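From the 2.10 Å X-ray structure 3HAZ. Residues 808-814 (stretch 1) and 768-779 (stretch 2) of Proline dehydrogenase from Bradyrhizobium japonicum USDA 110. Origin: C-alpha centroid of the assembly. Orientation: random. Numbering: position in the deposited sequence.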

ATOM      1  N   ASP A 808     -24.925 -42.381  34.231  1.00 22.97           N
ATOM      2  CA  ASP A 808     -26.319 -42.763  34.439  1.00 32.48           C
ATOM      3  C   ASP A 808     -27.275 -41.705  33.895  1.00 24.79           C
ATOM      4  O   ASP A 808     -28.272 -42.020  33.245  1.00 26.18           O
ATOM      5  CB  ASP A 808     -26.603 -43.006  35.933  1.00 34.80           C
ATOM      6  CG  ASP A 808     -25.959 -44.290  36.457  1.00 41.79           C
ATOM      7  OD1 ASP A 808     -25.788 -45.247  35.670  1.00 36.07           O
ATOM      8  OD2 ASP A 808     -25.625 -44.340  37.658  1.00 41.36           O
ATOM      9  N   ARG A 809     -26.975 -40.449  34.182  1.00 16.96           N
ATOM     10  CA  ARG A 809     -27.797 -39.343  33.699  1.00 19.43           C
ATOM     11  C   ARG A 809     -27.672 -39.196  32.184  1.00 14.76           C
ATOM     12  O   ARG A 809     -28.670 -39.100  31.472  1.00 21.96           O
ATOM     13  CB  ARG A 809     -27.404 -38.041  34.404  1.00 21.96           C
ATOM     14  CG  ARG A 809     -28.011 -36.779  33.795  1.00 23.77           C
ATOM     15  CD  ARG A 809     -29.529 -36.849  33.798  1.00 28.88           C
ATOM     16  NE  ARG A 809     -30.052 -37.297  35.090  1.00 31.63           N
ATOM     17  CZ  ARG A 809     -30.092 -36.553  36.191  1.00 32.75           C
ATOM     18  NH1 ARG A 809     -30.592 -37.059  37.315  1.00 30.06           N
ATOM     19  NH2 ARG A 809     -29.632 -35.308  36.178  1.00 23.35           N
ATOM     20  N   MET A 810     -26.448 -39.199  31.679  1.00 20.10           N
ATOM     21  CA  MET A 810     -26.254 -39.061  30.234  1.00 20.13           C
ATOM     22  C   MET A 810     -26.907 -40.196  29.437  1.00 21.87           C
ATOM     23  O   MET A 810     -27.579 -39.955  28.431  1.00 21.43           O
ATOM     24  CB  MET A 810     -24.773 -38.910  29.900  1.00 27.47           C
ATOM     25  CG  MET A 810     -24.233 -37.514  30.258  1.00 27.58           C
ATOM     26  SD  MET A 810     -22.552 -37.253  29.686  1.00 29.68           S
ATOM     27  CE  MET A 810     -22.185 -35.623  30.358  1.00 23.26           C
ATOM     28  N   ILE A 811     -26.742 -41.427  29.909  1.00 21.68           N
ATOM     29  CA  ILE A 811     -27.315 -42.582  29.230  1.00 24.00           C
ATOM     30  C   ILE A 811     -28.842 -42.524  29.252  1.00 29.17           C
ATOM     31  O   ILE A 811     -29.502 -42.751  28.237  1.00 28.50           O
ATOM     32  CB  ILE A 811     -26.820 -43.901  29.865  1.00 27.19           C
ATOM     33  CG1 ILE A 811     -25.353 -44.147  29.493  1.00 27.73           C
ATOM     34  CG2 ILE A 811     -27.698 -45.070  29.432  1.00 29.04           C
ATOM     35  CD1 ILE A 811     -24.695 -45.271  30.282  1.00 23.11           C
ATOM     36  N   GLU A 812     -29.391 -42.216  30.420  1.00 24.20           N
ATOM     37  CA  GLU A 812     -30.830 -42.066  30.594  1.00 26.99           C
ATOM     38  C   GLU A 812     -31.408 -40.950  29.703  1.00 27.08           C
ATOM     39  O   GLU A 812     -32.525 -41.061  29.188  1.00 23.16           O
ATOM     40  CB  GLU A 812     -31.136 -41.796  32.076  1.00 26.92           C
ATOM     41  CG  GLU A 812     -32.430 -41.053  32.342  1.00 35.84           C
ATOM     42  CD  GLU A 812     -32.541 -40.567  33.788  1.00 46.38           C
ATOM     43  OE1 GLU A 812     -31.854 -39.583  34.164  1.00 34.95           O
ATOM     44  OE2 GLU A 812     -33.325 -41.174  34.547  1.00 48.59           O
ATOM     45  N   MET A 813     -30.654 -39.873  29.520  1.00 21.80           N
ATOM     46  CA  MET A 813     -31.150 -38.756  28.712  1.00 23.81           C
ATOM     47  C   MET A 813     -31.113 -39.091  27.208  1.00 20.35           C
ATOM     48  O   MET A 813     -32.041 -38.770  26.460  1.00 20.51           O
ATOM     49  CB  MET A 813     -30.383 -37.465  29.018  1.00 24.62           C
ATOM     50  CG  MET A 813     -31.192 -36.208  28.740  1.00 28.88           C
ATOM     51  SD  MET A 813     -30.266 -34.672  28.907  1.00 29.13           S
ATOM     52  CE  MET A 813     -29.887 -34.653  30.652  1.00 21.23           C
ATOM     53  N   VAL A 814     -30.051 -39.754  26.772  1.00 17.84           N
ATOM     54  CA  VAL A 814     -29.976 -40.222  25.385  1.00 18.32           C
ATOM     55  C   VAL A 814     -31.121 -41.199  25.079  1.00 24.77           C
ATOM     56  O   VAL A 814     -31.792 -41.087  24.049  1.00 21.67           O
ATOM     57  CB  VAL A 814     -28.609 -40.859  25.077  1.00 18.71           C
ATOM     58  CG1 VAL A 814     -28.632 -41.583  23.724  1.00 20.09           C
ATOM     59  CG2 VAL A 814     -27.503 -39.784  25.111  1.00 15.71           C
TER
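Stretch 2 (768-779) IADATALPEQVA

Methionine, unbranched and flexible, often fills the irregular space between a helix and a neighbouring segment, and residues 768-779 packed on helix 808-814 illustrate how its rotamers do so. Stretch 2 leaves a strand at Ala769, passes through a type I turn from Asp770 to Ala773, and enters a helix at Pro775, with Leu774 at the N-cap. This helix runs in broadly the same direction as 808-814, crossing it at -44° with the axes 9.0 Å apart at closest approach. No hydrogen bond joins the stretches; the contact is apolar packing.

Met810 starts sideways, but its m, t, t chain is extended beyond chi1 and carries the methyl to the turn and the new helix: CE lies 3.7 Å from Ala773 O and 4.0 Å from Val778 CG2, while CG rests 4.0 Å from Pro775 CB. Met813 points toward its partners. Chi1 and chi2, both t, carry SD to 3.5 Å from Glu776 CA, and chi3 at -66° (m) then turns CE to lie 3.7 Å from Pro775 CB. The backbones come close where Ala779 meets Val814: Ala779 CA lies 3.8 Å from Val814 CG2 and 4.8 Å from Val814 CA. Arg809 touches Pro775 lightly, CG lying 4.3 Å from Pro775 CB, and its t, p, p chain curls so that NE forms a salt bridge with Glu812 OE1 at 3.1 Å.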

ATOM      1  N   ILE A 768     -16.019 -39.003  23.063  1.00 20.06           N
ATOM      2  CA  ILE A 768     -15.603 -38.967  24.456  1.00 18.55           C
ATOM      3  C   ILE A 768     -16.289 -37.792  25.143  1.00 20.04           C
ATOM      4  O   ILE A 768     -16.157 -36.644  24.710  1.00 18.48           O
ATOM      5  CB  ILE A 768     -14.079 -38.837  24.589  1.00 23.69           C
ATOM      6  CG1 ILE A 768     -13.379 -39.959  23.816  1.00 21.80           C
ATOM      7  CG2 ILE A 768     -13.665 -38.842  26.057  1.00 19.82           C
ATOM      8  CD1 ILE A 768     -11.862 -39.826  23.790  1.00 26.70           C
ATOM      9  N   ALA A 769     -17.058 -38.088  26.185  1.00 17.07           N
ATOM     10  CA  ALA A 769     -17.721 -37.048  26.968  1.00 18.98           C
ATOM     11  C   ALA A 769     -17.303 -37.142  28.437  1.00 18.32           C
ATOM     12  O   ALA A 769     -17.479 -38.191  29.062  1.00 19.34           O
ATOM     13  CB  ALA A 769     -19.243 -37.166  26.832  1.00 19.45           C
ATOM     14  N   ASP A 770     -16.742 -36.061  28.982  1.00 19.72           N
ATOM     15  CA  ASP A 770     -16.361 -36.041  30.399  1.00 19.41           C
ATOM     16  C   ASP A 770     -17.405 -35.314  31.238  1.00 24.15           C
ATOM     17  O   ASP A 770     -18.403 -34.833  30.702  1.00 21.73           O
ATOM     18  CB  ASP A 770     -14.945 -35.468  30.611  1.00 20.26           C
ATOM     19  CG  ASP A 770     -14.843 -33.976  30.320  1.00 23.24           C
ATOM     20  OD1 ASP A 770     -15.850 -33.241  30.419  1.00 22.56           O
ATOM     21  OD2 ASP A 770     -13.720 -33.527  30.013  1.00 22.88           O
ATOM     22  N   ALA A 771     -17.176 -35.238  32.547  1.00 22.47           N
ATOM     23  CA  ALA A 771     -18.193 -34.728  33.466  1.00 30.46           C
ATOM     24  C   ALA A 771     -18.361 -33.210  33.454  1.00 28.12           C
ATOM     25  O   ALA A 771     -19.248 -32.682  34.132  1.00 27.75           O
ATOM     26  CB  ALA A 771     -17.936 -35.229  34.890  1.00 27.28           C
ATOM     27  N   THR A 772     -17.518 -32.505  32.701  1.00 20.19           N
ATOM     28  CA  THR A 772     -17.721 -31.074  32.507  1.00 21.73           C
ATOM     29  C   THR A 772     -18.636 -30.786  31.321  1.00 27.43           C
ATOM     30  O   THR A 772     -18.991 -29.635  31.073  1.00 26.14           O
ATOM     31  CB  THR A 772     -16.400 -30.302  32.291  1.00 22.23           C
ATOM     32  OG1 THR A 772     -15.854 -30.630  31.003  1.00 18.85           O
ATOM     33  CG2 THR A 772     -15.396 -30.632  33.389  1.00 17.31           C
ATOM     34  N   ALA A 773     -19.011 -31.821  30.579  1.00 24.68           N
ATOM     35  CA  ALA A 773     -19.893 -31.616  29.435  1.00 27.45           C
ATOM     36  C   ALA A 773     -21.318 -31.412  29.928  1.00 29.82           C
ATOM     37  O   ALA A 773     -21.730 -32.024  30.910  1.00 28.35           O
ATOM     38  CB  ALA A 773     -19.826 -32.804  28.489  1.00 19.37           C
ATOM     39  N   LEU A 774     -22.068 -30.552  29.249  1.00 18.14           N
ATOM     40  CA  LEU A 774     -23.485 -30.369  29.554  1.00 17.64           C
ATOM     41  C   LEU A 774     -24.290 -31.577  29.078  1.00 24.57           C
ATOM     42  O   LEU A 774     -24.392 -31.825  27.875  1.00 21.24           O
ATOM     43  CB  LEU A 774     -24.002 -29.092  28.885  1.00 20.20           C
ATOM     44  CG  LEU A 774     -25.443 -28.689  29.190  1.00 37.44           C
ATOM     45  CD1 LEU A 774     -25.630 -28.462  30.678  1.00 32.55           C
ATOM     46  CD2 LEU A 774     -25.823 -27.445  28.398  1.00 40.12           C
ATOM     47  N   PRO A 775     -24.874 -32.337  30.019  1.00 26.00           N
ATOM     48  CA  PRO A 775     -25.584 -33.561  29.618  1.00 22.49           C
ATOM     49  C   PRO A 775     -26.658 -33.359  28.534  1.00 19.82           C
ATOM     50  O   PRO A 775     -26.801 -34.227  27.673  1.00 24.42           O
ATOM     51  CB  PRO A 775     -26.205 -34.060  30.938  1.00 16.10           C
ATOM     52  CG  PRO A 775     -25.295 -33.515  31.994  1.00 23.55           C
ATOM     53  CD  PRO A 775     -24.875 -32.150  31.483  1.00 20.20           C
ATOM     54  N   GLU A 776     -27.390 -32.249  28.569  1.00 18.88           N
ATOM     55  CA  GLU A 776     -28.439 -31.991  27.580  1.00 25.04           C
ATOM     56  C   GLU A 776     -27.880 -31.831  26.163  1.00 24.07           C
ATOM     57  O   GLU A 776     -28.533 -32.190  25.186  1.00 18.00           O
ATOM     58  CB  GLU A 776     -29.225 -30.718  27.920  1.00 33.67           C
ATOM     59  CG  GLU A 776     -29.889 -30.704  29.274  1.00 39.61           C
ATOM     60  CD  GLU A 776     -29.005 -30.105  30.349  1.00 30.82           C
ATOM     61  OE1 GLU A 776     -27.912 -30.651  30.594  1.00 22.83           O
ATOM     62  OE2 GLU A 776     -29.415 -29.094  30.955  1.00 26.99           O
ATOM     63  N   GLN A 777     -26.691 -31.251  26.052  1.00 21.52           N
ATOM     64  CA  GLN A 777     -26.082 -31.050  24.742  1.00 24.58           C
ATOM     65  C   GLN A 777     -25.442 -32.346  24.266  1.00 18.63           C
ATOM     66  O   GLN A 777     -25.504 -32.677  23.079  1.00 20.81           O
ATOM     67  CB  GLN A 777     -25.056 -29.913  24.769  1.00 23.80           C
ATOM     68  CG  GLN A 777     -25.660 -28.540  25.030  1.00 50.16           C
ATOM     69  CD  GLN A 777     -26.696 -28.136  23.987  1.00 65.59           C
ATOM     70  OE1 GLN A 777     -27.585 -27.323  24.259  1.00 71.58           O
ATOM     71  NE2 GLN A 777     -26.585 -28.700  22.789  1.00 67.59           N
ATOM     72  N   VAL A 778     -24.838 -33.085  25.193  1.00 17.73           N
ATOM     73  CA  VAL A 778     -24.335 -34.417  24.873  1.00 16.46           C
ATOM     74  C   VAL A 778     -25.463 -35.264  24.315  1.00 22.37           C
ATOM     75  O   VAL A 778     -25.303 -35.942  23.297  1.00 22.39           O
ATOM     76  CB  VAL A 778     -23.722 -35.122  26.092  1.00 19.77           C
ATOM     77  CG1 VAL A 778     -23.421 -36.590  25.763  1.00 25.72           C
ATOM     78  CG2 VAL A 778     -22.455 -34.403  26.529  1.00 25.45           C
ATOM     79  N   ALA A 779     -26.614 -35.220  24.974  1.00 18.49           N
ATOM     80  CA  ALA A 779     -27.719 -36.071  24.558  1.00 24.44           C
ATOM     81  C   ALA A 779     -28.205 -35.677  23.165  1.00 19.06           C
ATOM     82  O   ALA A 779     -28.437 -36.535  22.325  1.00 27.91           O
ATOM     83  CB  ALA A 779     -28.862 -36.038  25.582  1.00 23.79           C
TER